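Local coordinates for protein tapirin (Caldicellulosiruptor kristjanssonii, PDB 6N2B) that probably binds cellulose through its beta-helical C-terminal domain, so that cells of this extremely thermophilic bacterium adhere to the substrate, and carries a bound calcium ion, at residues V255-G260 and L276-A281; G300-G305 and Q321-G326; P217-T222 and Q237-A242; N285-N290 and G307-N312. One frame throughout, in Å; residues are numbered along the deposited sequence.

Contact 1: residues V255-G260 and L276-A281; sequences VIVNGG and LVFNGA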
# COMPACT_ATOMS: atom_id res chain seq x y z
N VAL A 255 -2.28 -8.96 -2.53
CA VAL A 255 -2.66 -7.78 -1.76
C VAL A 255 -4.17 -7.86 -1.64
O VAL A 255 -4.87 -7.70 -2.64
CB VAL A 255 -2.24 -6.46 -2.41
CG1 VAL A 255 -2.74 -5.29 -1.55
CG2 VAL A 255 -0.74 -6.39 -2.56
N ILE A 256 -4.66 -8.12 -0.45
CA ILE A 256 -6.08 -8.34 -0.23
C ILE A 256 -6.59 -7.19 0.62
O ILE A 256 -6.21 -7.05 1.79
CB ILE A 256 -6.36 -9.68 0.46
CG1 ILE A 256 -5.57 -10.82 -0.22
CG2 ILE A 256 -7.85 -9.92 0.53
CD1 ILE A 256 -6.04 -11.20 -1.63
N VAL A 257 -7.45 -6.37 0.04
CA VAL A 257 -8.10 -5.27 0.75
C VAL A 257 -9.52 -5.72 1.08
O VAL A 257 -10.34 -5.90 0.17
CB VAL A 257 -8.08 -3.98 -0.08
CG1 VAL A 257 -8.90 -2.89 0.61
CG2 VAL A 257 -6.64 -3.53 -0.32
N ASN A 258 -9.81 -5.91 2.37
CA ASN A 258 -11.11 -6.40 2.82
C ASN A 258 -11.93 -5.28 3.44
O ASN A 258 -11.41 -4.22 3.80
CB ASN A 258 -10.94 -7.53 3.85
CG ASN A 258 -10.46 -8.83 3.22
OD1 ASN A 258 -10.80 -9.16 2.08
ND2 ASN A 258 -9.67 -9.58 3.98
N GLY A 259 -13.24 -5.53 3.56
CA GLY A 259 -14.16 -4.60 4.19
C GLY A 259 -14.39 -3.34 3.36
O GLY A 259 -14.00 -3.24 2.20
N GLY A 260 -15.03 -2.36 4.01
CA GLY A 260 -15.33 -1.08 3.40
C GLY A 260 -14.56 0.08 4.01
O GLY A 260 -13.72 -0.06 4.89
N LEU A 276 -4.05 -8.43 -6.94
CA LEU A 276 -4.64 -7.41 -6.08
C LEU A 276 -6.15 -7.64 -6.04
O LEU A 276 -6.77 -7.88 -7.08
CB LEU A 276 -4.33 -5.99 -6.58
CG LEU A 276 -5.10 -4.80 -6.01
CD1 LEU A 276 -4.99 -4.75 -4.48
CD2 LEU A 276 -4.58 -3.49 -6.61
N VAL A 277 -6.73 -7.61 -4.85
CA VAL A 277 -8.15 -7.93 -4.71
C VAL A 277 -8.77 -6.94 -3.73
O VAL A 277 -8.40 -6.92 -2.55
CB VAL A 277 -8.38 -9.37 -4.21
CG1 VAL A 277 -9.85 -9.68 -4.15
CG2 VAL A 277 -7.69 -10.36 -5.13
N PHE A 278 -9.69 -6.12 -4.22
CA PHE A 278 -10.63 -5.42 -3.35
C PHE A 278 -11.84 -6.32 -3.18
O PHE A 278 -12.57 -6.58 -4.13
CB PHE A 278 -11.04 -4.08 -3.95
CG PHE A 278 -9.99 -3.04 -3.83
CD1 PHE A 278 -8.95 -2.99 -4.73
CD2 PHE A 278 -10.05 -2.10 -2.81
CE1 PHE A 278 -7.98 -2.02 -4.62
CE2 PHE A 278 -9.08 -1.13 -2.70
CZ PHE A 278 -8.04 -1.09 -3.62
N ASN A 279 -12.05 -6.81 -1.96
CA ASN A 279 -12.97 -7.92 -1.77
C ASN A 279 -14.43 -7.50 -1.80
O ASN A 279 -15.29 -8.30 -2.20
CB ASN A 279 -12.66 -8.62 -0.46
CG ASN A 279 -12.71 -10.10 -0.60
OD1 ASN A 279 -11.85 -10.69 -1.25
ND2 ASN A 279 -13.73 -10.72 -0.00
N GLY A 280 -14.74 -6.28 -1.39
CA GLY A 280 -16.12 -5.84 -1.41
C GLY A 280 -16.51 -4.87 -0.31
O GLY A 280 -16.28 -5.12 0.87
N ALA A 281 -17.14 -3.77 -0.70
CA ALA A 281 -17.57 -2.75 0.22
C ALA A 281 -19.08 -2.62 0.23
O ALA A 281 -19.73 -2.77 -0.82
CB ALA A 281 -16.95 -1.40 -0.14
O HOH W 1 -12.80 -4.45 0.31
O HOH W 2 -14.54 -7.24 1.61
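Val255, Ile256 and Val257 run beside Leu276, Val277 and Phe278 as parallel strands of neighbouring coils in a beta-helix, their axes 4.9 Å apart and only 6° from one direction. The stagger is that of a parallel pair: Val257 N donates to Val277 O at 2.8 Å, and Val257 O in turn accepts Asn279 N, with both donors lying nearly along the C=O axis. Each side chain lies beside its partner in register, apolar beside apolar. On the inward face the CB of Val257 lies 4.2 Å from the centre of the Phe278 ring, over its face, a CH-pi contact. The ring reaches this place because its CG stands anti to the carbonyl carbon (chi1 -75°). Beside it Val255 CG1 meets Leu276 CD1 at 3.7 Å, and buried branched side chains suit this layer. Ile256 and Val277 adjoin on the other face, CD1 of the first against CB of the second. Past the strands Asn258 lies alongside Asn279, its OD1 3.2 Å from Asn279 CB, the amide planes 85° apart. Gly259 and Gly280 follow, both with positive phi, where glycine is at ease. Two waters bridge them; one accepts from Gly259 N at 2.9 Å and donates to Gly280 O at 2.8 Å.

Contact 2: residues G300-G305 and Q321-G326; sequences GMELNG and QVKNYG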
# COMPACT_ATOMS: atom_id res chain seq x y z
N GLY A 300 -3.84 -10.75 -11.46
CA GLY A 300 -4.84 -9.79 -11.88
C GLY A 300 -5.16 -8.71 -10.86
O GLY A 300 -4.39 -8.40 -9.94
N MET A 301 -6.33 -8.09 -11.07
CA MET A 301 -6.86 -7.04 -10.21
C MET A 301 -8.36 -7.22 -10.16
O MET A 301 -9.04 -6.97 -11.16
CB MET A 301 -6.51 -5.65 -10.73
CG MET A 301 -7.15 -4.54 -9.89
SD MET A 301 -6.34 -2.95 -10.12
CE MET A 301 -7.06 -2.44 -11.69
N GLU A 302 -8.87 -7.64 -9.02
CA GLU A 302 -10.29 -7.88 -8.83
C GLU A 302 -10.87 -6.70 -8.07
O GLU A 302 -10.61 -6.52 -6.87
CB GLU A 302 -10.51 -9.20 -8.09
CG GLU A 302 -11.95 -9.63 -7.96
CD GLU A 302 -12.08 -10.90 -7.16
OE1 GLU A 302 -11.07 -11.66 -7.09
OE2 GLU A 302 -13.17 -11.15 -6.60
N LEU A 303 -11.65 -5.88 -8.77
CA LEU A 303 -12.24 -4.68 -8.20
C LEU A 303 -13.71 -4.97 -7.91
O LEU A 303 -14.61 -4.62 -8.68
CB LEU A 303 -12.07 -3.49 -9.14
CG LEU A 303 -10.60 -3.20 -9.43
CD1 LEU A 303 -10.44 -2.05 -10.42
CD2 LEU A 303 -9.88 -2.89 -8.13
N ASN A 304 -13.96 -5.66 -6.80
CA ASN A 304 -15.32 -5.81 -6.34
C ASN A 304 -15.82 -4.49 -5.80
O ASN A 304 -15.04 -3.58 -5.51
CB ASN A 304 -15.45 -6.88 -5.27
CG ASN A 304 -15.41 -8.26 -5.85
OD1 ASN A 304 -16.39 -8.71 -6.47
ND2 ASN A 304 -14.28 -8.95 -5.70
N GLY A 305 -17.13 -4.39 -5.65
CA GLY A 305 -17.81 -3.14 -5.81
C GLY A 305 -18.36 -2.52 -4.54
O GLY A 305 -18.18 -3.02 -3.43
N GLN A 321 -10.82 -7.69 -13.32
CA GLN A 321 -12.25 -7.87 -13.12
C GLN A 321 -12.81 -6.64 -12.44
O GLN A 321 -12.25 -6.13 -11.48
CB GLN A 321 -12.55 -9.08 -12.25
CG GLN A 321 -11.94 -10.39 -12.67
CD GLN A 321 -12.05 -11.44 -11.57
OE1 GLN A 321 -13.15 -11.94 -11.27
NE2 GLN A 321 -10.92 -11.76 -10.93
N VAL A 322 -13.95 -6.17 -12.94
CA VAL A 322 -14.70 -5.10 -12.33
C VAL A 322 -16.11 -5.66 -12.15
O VAL A 322 -16.81 -5.90 -13.14
CB VAL A 322 -14.70 -3.84 -13.19
CG1 VAL A 322 -15.47 -2.70 -12.54
CG2 VAL A 322 -13.27 -3.42 -13.49
N LYS A 323 -16.52 -5.91 -10.90
CA LYS A 323 -17.80 -6.57 -10.71
C LYS A 323 -18.44 -6.14 -9.39
O LYS A 323 -17.85 -5.40 -8.59
CB LYS A 323 -17.66 -8.10 -10.76
CG LYS A 323 -16.80 -8.69 -9.67
CD LYS A 323 -16.25 -10.05 -10.06
CE LYS A 323 -15.92 -10.89 -8.82
NZ LYS A 323 -15.43 -12.27 -9.16
N ASN A 324 -19.66 -6.62 -9.20
CA ASN A 324 -20.47 -6.39 -8.00
C ASN A 324 -20.58 -4.90 -7.69
O ASN A 324 -20.38 -4.45 -6.56
CB ASN A 324 -19.92 -7.17 -6.81
CG ASN A 324 -20.03 -8.67 -7.03
OD1 ASN A 324 -21.12 -9.18 -7.26
ND2 ASN A 324 -18.90 -9.37 -7.00
N TYR A 325 -20.94 -4.13 -8.72
CA TYR A 325 -21.21 -2.69 -8.72
C TYR A 325 -19.95 -1.83 -8.65
O TYR A 325 -20.06 -0.62 -8.43
CB TYR A 325 -22.17 -2.27 -7.60
CG TYR A 325 -23.53 -2.86 -7.78
CD1 TYR A 325 -23.85 -4.10 -7.24
CD2 TYR A 325 -24.51 -2.20 -8.52
CE1 TYR A 325 -25.10 -4.68 -7.42
CE2 TYR A 325 -25.78 -2.76 -8.71
CZ TYR A 325 -26.07 -4.00 -8.16
OH TYR A 325 -27.31 -4.57 -8.32
N GLY A 326 -18.77 -2.41 -8.86
CA GLY A 326 -17.56 -1.61 -8.86
C GLY A 326 -17.48 -0.68 -10.06
O GLY A 326 -17.96 -0.99 -11.15
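Glu302 and Leu303 pair with Gln321 and Val322 in a parallel strand contact on one side of the beta-helix, followed by a polar cluster where the chain leaves the strands. The backbone ladder climbs from Gln321 N to Met301 O, from Leu303 N to Gln321 O (2.8 Å), and on to a longer bond from Lys323 N to Leu303 O (3.2 Å). On the outer face the ammonium of Lys323 is shared: NZ forms a salt bridge with Glu302 OE2 at 3.6 Å and donates to Gln321 OE1 at 3.1 Å. Long flexible chains suit this partly exposed face. Glu302 OE2 also receives ND2 of Asn304. At the other end of that amide, OD1 of Asn304 accepts ND2 of Asn324, the two amide planes nearly coplanar (20° apart), which ties the two loops together side chain to side chain. Lys323 to Gly326 form a type I' turn that brings Gly326 back against Gly305; a CB on Gly305 would collide with Asn324 O, which suits glycine at this place. Strand 275-278 flanks 300-303 on the side away from 319-322, while Phe328 of strand 327-330 packs against Met301, Leu303 and Val322 from the interior.

Contact 3: residues P217-T222 and Q237-A242; sequences PNYKFT and QGEFKA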
# COMPACT_ATOMS: atom_id res chain seq x y z
N PRO A 217 -2.10 -4.80 8.74
CA PRO A 217 -2.46 -3.72 9.66
C PRO A 217 -3.78 -3.99 10.35
O PRO A 217 -4.59 -4.83 9.94
CB PRO A 217 -2.56 -2.49 8.74
CG PRO A 217 -2.97 -3.03 7.44
CD PRO A 217 -2.28 -4.40 7.33
N ASN A 218 -3.98 -3.24 11.42
CA ASN A 218 -5.21 -3.29 12.17
C ASN A 218 -6.34 -2.58 11.42
O ASN A 218 -6.11 -1.74 10.55
CB ASN A 218 -5.01 -2.61 13.53
CG ASN A 218 -4.42 -1.22 13.37
OD1 ASN A 218 -3.25 -1.09 13.06
ND2 ASN A 218 -5.24 -0.19 13.55
N TYR A 219 -7.56 -2.92 11.81
CA TYR A 219 -8.72 -2.12 11.45
C TYR A 219 -8.53 -0.66 11.83
O TYR A 219 -8.10 -0.34 12.94
CB TYR A 219 -9.94 -2.69 12.17
CG TYR A 219 -11.23 -1.98 11.91
CD1 TYR A 219 -11.92 -2.17 10.72
CD2 TYR A 219 -11.79 -1.14 12.88
CE1 TYR A 219 -13.11 -1.54 10.49
CE2 TYR A 219 -12.98 -0.51 12.66
CZ TYR A 219 -13.65 -0.71 11.45
OH TYR A 219 -14.85 -0.07 11.21
N LYS A 220 -8.87 0.24 10.90
CA LYS A 220 -8.66 1.68 11.07
C LYS A 220 -7.17 2.01 11.08
O LYS A 220 -6.57 2.22 12.14
CB LYS A 220 -9.34 2.20 12.34
CG LYS A 220 -10.54 3.06 12.06
CD LYS A 220 -10.11 4.50 11.74
CE LYS A 220 -11.30 5.44 11.53
NZ LYS A 220 -11.72 5.58 10.10
N PHE A 221 -6.55 2.03 9.91
CA PHE A 221 -5.13 2.32 9.81
C PHE A 221 -4.96 3.27 8.64
O PHE A 221 -5.35 2.95 7.51
CB PHE A 221 -4.31 1.04 9.59
CG PHE A 221 -2.81 1.23 9.66
CD1 PHE A 221 -2.08 1.53 8.51
CD2 PHE A 221 -2.12 1.05 10.85
CE1 PHE A 221 -0.69 1.68 8.56
CE2 PHE A 221 -0.73 1.20 10.89
CZ PHE A 221 -0.02 1.52 9.75
N THR A 222 -4.44 4.45 8.92
CA THR A 222 -4.16 5.43 7.89
C THR A 222 -2.66 5.62 7.82
O THR A 222 -2.01 5.84 8.85
CB THR A 222 -4.83 6.77 8.20
OG1 THR A 222 -6.26 6.61 8.23
CG2 THR A 222 -4.44 7.78 7.16
N GLN A 237 -7.87 -5.28 6.99
CA GLN A 237 -9.13 -5.76 7.53
C GLN A 237 -10.17 -4.65 7.73
O GLN A 237 -10.98 -4.72 8.65
CB GLN A 237 -8.89 -6.50 8.84
CG GLN A 237 -8.17 -5.70 9.91
CD GLN A 237 -8.00 -6.48 11.22
OE1 GLN A 237 -6.90 -6.50 11.80
NE2 GLN A 237 -9.08 -7.10 11.71
N GLY A 238 -10.17 -3.65 6.88
CA GLY A 238 -11.22 -2.65 6.92
C GLY A 238 -10.69 -1.30 7.35
O GLY A 238 -9.72 -1.19 8.11
N GLU A 239 -11.33 -0.24 6.83
CA GLU A 239 -10.98 1.14 7.15
C GLU A 239 -9.50 1.42 6.95
O GLU A 239 -8.86 2.10 7.75
CB GLU A 239 -11.39 1.52 8.57
CG GLU A 239 -12.88 1.55 8.83
CD GLU A 239 -13.61 2.62 8.04
OE1 GLU A 239 -12.98 3.65 7.70
OE2 GLU A 239 -14.82 2.42 7.78
N PHE A 240 -8.93 0.86 5.88
CA PHE A 240 -7.53 1.11 5.56
C PHE A 240 -7.43 2.29 4.61
O PHE A 240 -8.11 2.32 3.58
CB PHE A 240 -6.88 -0.13 4.96
CG PHE A 240 -5.48 0.11 4.51
CD1 PHE A 240 -4.43 0.02 5.41
CD2 PHE A 240 -5.20 0.44 3.19
CE1 PHE A 240 -3.12 0.25 5.00
CE2 PHE A 240 -3.91 0.67 2.78
CZ PHE A 240 -2.87 0.58 3.68
N LYS A 241 -6.60 3.27 4.95
CA LYS A 241 -6.47 4.48 4.14
C LYS A 241 -5.01 4.82 3.90
O LYS A 241 -4.20 4.85 4.83
CB LYS A 241 -7.18 5.67 4.79
CG LYS A 241 -8.67 5.59 4.65
CD LYS A 241 -9.36 6.47 5.67
CE LYS A 241 -10.70 6.97 5.19
NZ LYS A 241 -11.61 5.84 4.88
N ALA A 242 -4.68 5.09 2.65
CA ALA A 242 -3.38 5.62 2.26
C ALA A 242 -3.62 7.00 1.63
O ALA A 242 -4.18 7.10 0.54
CB ALA A 242 -2.70 4.67 1.28
O HOH W 3 -6.90 -2.81 8.04
O HOH W 4 -8.35 4.55 8.48
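Phe221 and Phe240 run alongside each other in the same direction, with CD1 of the first 3.9 Å from CE1 of the second. Phe240 CG stands anti to its backbone N (chi1 175°), placed so that the ring reaches both Phe221 and Pro217; Pro217 crosses the side chain at about a right angle, its CG 3.9 Å from Phe240 CD1. An alanine in place of Phe240 would probably open a gap here, leaving Pro217 CG and Phe221 CD1 without the ring they both touch. Backbone bonds set this register: Lys241 N donates to Phe221 O at 2.9 Å, and Phe221 N and Lys220 N donate to the carbonyls of Glu239 and Gly238. A water also links Thr222 OG1 to Glu239 O. Gly238 has a positive phi, and a CB there would press on Tyr219 CD1. Over one face of the Tyr219 ring lies Glu239 CB, with CG near the hydroxyl, the carboxylate turned 83° from the ring. Glu239 OE1 makes a salt bridge with Lys220 NZ, weak as a hydrogen bond at 3.3 Å, and a long one with Lys241 NZ. Further out, Asn285 ND2 is bonded to Glu239 OE2, and Asn262 OD1 accepts Phe240 N. Parallel strands in register, with paired phenylalanines on one face and polar and charged side chains on the other, and strand 526-531 continuing beyond Phe221, are typical of a parallel beta-helix.

Contact 4: residues N285-N290 and G307-N312; sequences NPNTLN and GYYKAN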
# COMPACT_ATOMS: atom_id res chain seq x y z
N ASN A 285 -20.51 2.18 2.88
CA ASN A 285 -19.12 2.49 3.21
C ASN A 285 -18.22 2.01 2.06
O ASN A 285 -17.50 1.01 2.18
CB ASN A 285 -18.72 1.83 4.53
CG ASN A 285 -17.44 2.40 5.12
OD1 ASN A 285 -17.08 3.56 4.89
ND2 ASN A 285 -16.73 1.56 5.89
N PRO A 286 -18.25 2.70 0.93
CA PRO A 286 -17.53 2.21 -0.25
C PRO A 286 -16.03 2.50 -0.21
O PRO A 286 -15.55 3.37 0.51
CB PRO A 286 -18.20 2.95 -1.42
CG PRO A 286 -18.69 4.22 -0.80
CD PRO A 286 -19.05 3.91 0.63
N ASN A 287 -15.30 1.73 -1.02
CA ASN A 287 -13.88 1.94 -1.23
C ASN A 287 -13.66 3.06 -2.25
O ASN A 287 -14.53 3.37 -3.06
CB ASN A 287 -13.19 0.68 -1.76
CG ASN A 287 -13.39 -0.53 -0.86
OD1 ASN A 287 -13.44 -0.43 0.38
ND2 ASN A 287 -13.48 -1.70 -1.47
N THR A 288 -12.47 3.67 -2.19
CA THR A 288 -11.99 4.48 -3.30
C THR A 288 -10.52 4.15 -3.54
O THR A 288 -9.78 3.90 -2.59
CB THR A 288 -12.15 6.00 -3.06
OG1 THR A 288 -11.48 6.39 -1.87
CG2 THR A 288 -13.61 6.37 -2.93
N LEU A 289 -10.12 4.14 -4.80
CA LEU A 289 -8.72 4.05 -5.20
C LEU A 289 -8.45 5.13 -6.24
O LEU A 289 -9.16 5.22 -7.24
CB LEU A 289 -8.40 2.67 -5.78
CG LEU A 289 -7.08 2.59 -6.56
CD1 LEU A 289 -5.88 2.66 -5.64
CD2 LEU A 289 -7.05 1.33 -7.40
N ASN A 290 -7.44 5.97 -5.99
CA ASN A 290 -6.94 6.94 -6.97
C ASN A 290 -5.46 6.67 -7.12
O ASN A 290 -4.68 6.96 -6.20
CB ASN A 290 -7.15 8.39 -6.55
CG ASN A 290 -8.59 8.77 -6.46
OD1 ASN A 290 -9.30 8.40 -5.52
ND2 ASN A 290 -9.06 9.54 -7.45
N GLY A 307 -17.50 1.00 -4.84
CA GLY A 307 -16.20 1.61 -4.89
C GLY A 307 -16.02 2.38 -6.18
O GLY A 307 -16.62 2.05 -7.20
N TYR A 308 -15.20 3.43 -6.12
CA TYR A 308 -14.81 4.18 -7.30
C TYR A 308 -13.31 4.05 -7.43
O TYR A 308 -12.55 4.61 -6.63
CB TYR A 308 -15.25 5.64 -7.18
CG TYR A 308 -16.75 5.78 -7.28
CD1 TYR A 308 -17.56 5.53 -6.17
CD2 TYR A 308 -17.36 6.12 -8.49
CE1 TYR A 308 -18.94 5.64 -6.25
CE2 TYR A 308 -18.74 6.23 -8.59
CZ TYR A 308 -19.53 5.99 -7.46
OH TYR A 308 -20.91 6.10 -7.57
N TYR A 309 -12.87 3.31 -8.44
CA TYR A 309 -11.48 2.97 -8.64
C TYR A 309 -10.96 3.70 -9.88
O TYR A 309 -11.45 3.45 -10.99
CB TYR A 309 -11.33 1.47 -8.81
CG TYR A 309 -11.93 0.67 -7.68
CD1 TYR A 309 -11.18 0.38 -6.54
CD2 TYR A 309 -13.23 0.19 -7.74
CE1 TYR A 309 -11.72 -0.37 -5.50
CE2 TYR A 309 -13.78 -0.55 -6.70
CZ TYR A 309 -13.02 -0.83 -5.58
OH TYR A 309 -13.55 -1.58 -4.53
N LYS A 310 -9.98 4.56 -9.70
CA LYS A 310 -9.36 5.30 -10.79
C LYS A 310 -7.89 4.93 -10.91
O LYS A 310 -7.15 4.97 -9.92
CB LYS A 310 -9.52 6.81 -10.59
CG LYS A 310 -10.97 7.26 -10.42
CD LYS A 310 -11.05 8.76 -10.13
CE LYS A 310 -12.36 9.15 -9.43
NZ LYS A 310 -13.41 9.66 -10.37
N ALA A 311 -7.45 4.59 -12.11
CA ALA A 311 -6.04 4.55 -12.43
C ALA A 311 -5.81 5.39 -13.68
O ALA A 311 -6.65 5.42 -14.58
CB ALA A 311 -5.53 3.12 -12.66
N ASN A 312 -4.68 6.08 -13.73
CA ASN A 312 -4.34 6.80 -14.95
C ASN A 312 -3.66 5.90 -15.96
O ASN A 312 -3.90 6.01 -17.17
CB ASN A 312 -3.46 8.00 -14.64
CG ASN A 312 -3.68 9.12 -15.61
OD1 ASN A 312 -4.79 9.66 -15.72
ND2 ASN A 312 -2.63 9.47 -16.36
O HOH W 5 -11.98 7.71 -6.67
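Asn287 ND2 reaches the phenol oxygen of Tyr309 in a nearly straight bond, 3.1 Å long with 171° at the hydrogen and the oxygen close to the plane of the amide. Both side chains put CG anti to the carbonyl carbon (chi1 -56° for Asn287, -55° for Tyr309), yet they cross obliquely, the amide plane well turned from the ring. Lower on the ring, Leu289 CB meets the edge at CD1, 3.7 Å away. Gly307 pairs with Asn287, and a CB there would run into Tyr309 CE2, which suits glycine. A phenylalanine in place of Tyr309 would probably leave Asn287 ND2 without its hydroxyl mate and Asn304 O without the weak bond that the same hydroxyl makes to it. The opposite face of the strands is polar: Asn290 and Lys310 run alongside each other, Asn290 ND2 3.4 Å from Lys310 CD, and a water donates to Asn290 OD1 and Tyr308 O. Between the faces run parallel backbone bonds, among them Lys310 N to Leu289 O at 2.7 Å. Since Asn262 ND2 holds Asn287 OD1, both ends of this buried amide are satisfied, which probably fixes its rotation and offsets the cost of burying a polar group here.

How the contacts relate
Along the chain contact 3 comes first, closing the loop from 217-222 to 237-242. Contact 1 follows in series, closing the next from 255-260 to 276-281. Contacts 4 and 2 then cross, since their segments alternate: 285-290, 300-305, 307-312, 321-326. Contacts 1 and 2 share one parallel sheet, in which strands 275-278 and 300-303 are neighbours, whereas contacts 3 and 4 belong to another face of the beta-helix. Across the interior the Phe278 and Tyr309 rings tie contact 1 to contact 4, which is also hydrogen-bonded to contacts 2 and 3. Gly260 O and Glu239 N join contacts 1 and 3, while contacts 2 and 3 stay about 12 Å apart at their nearest atoms.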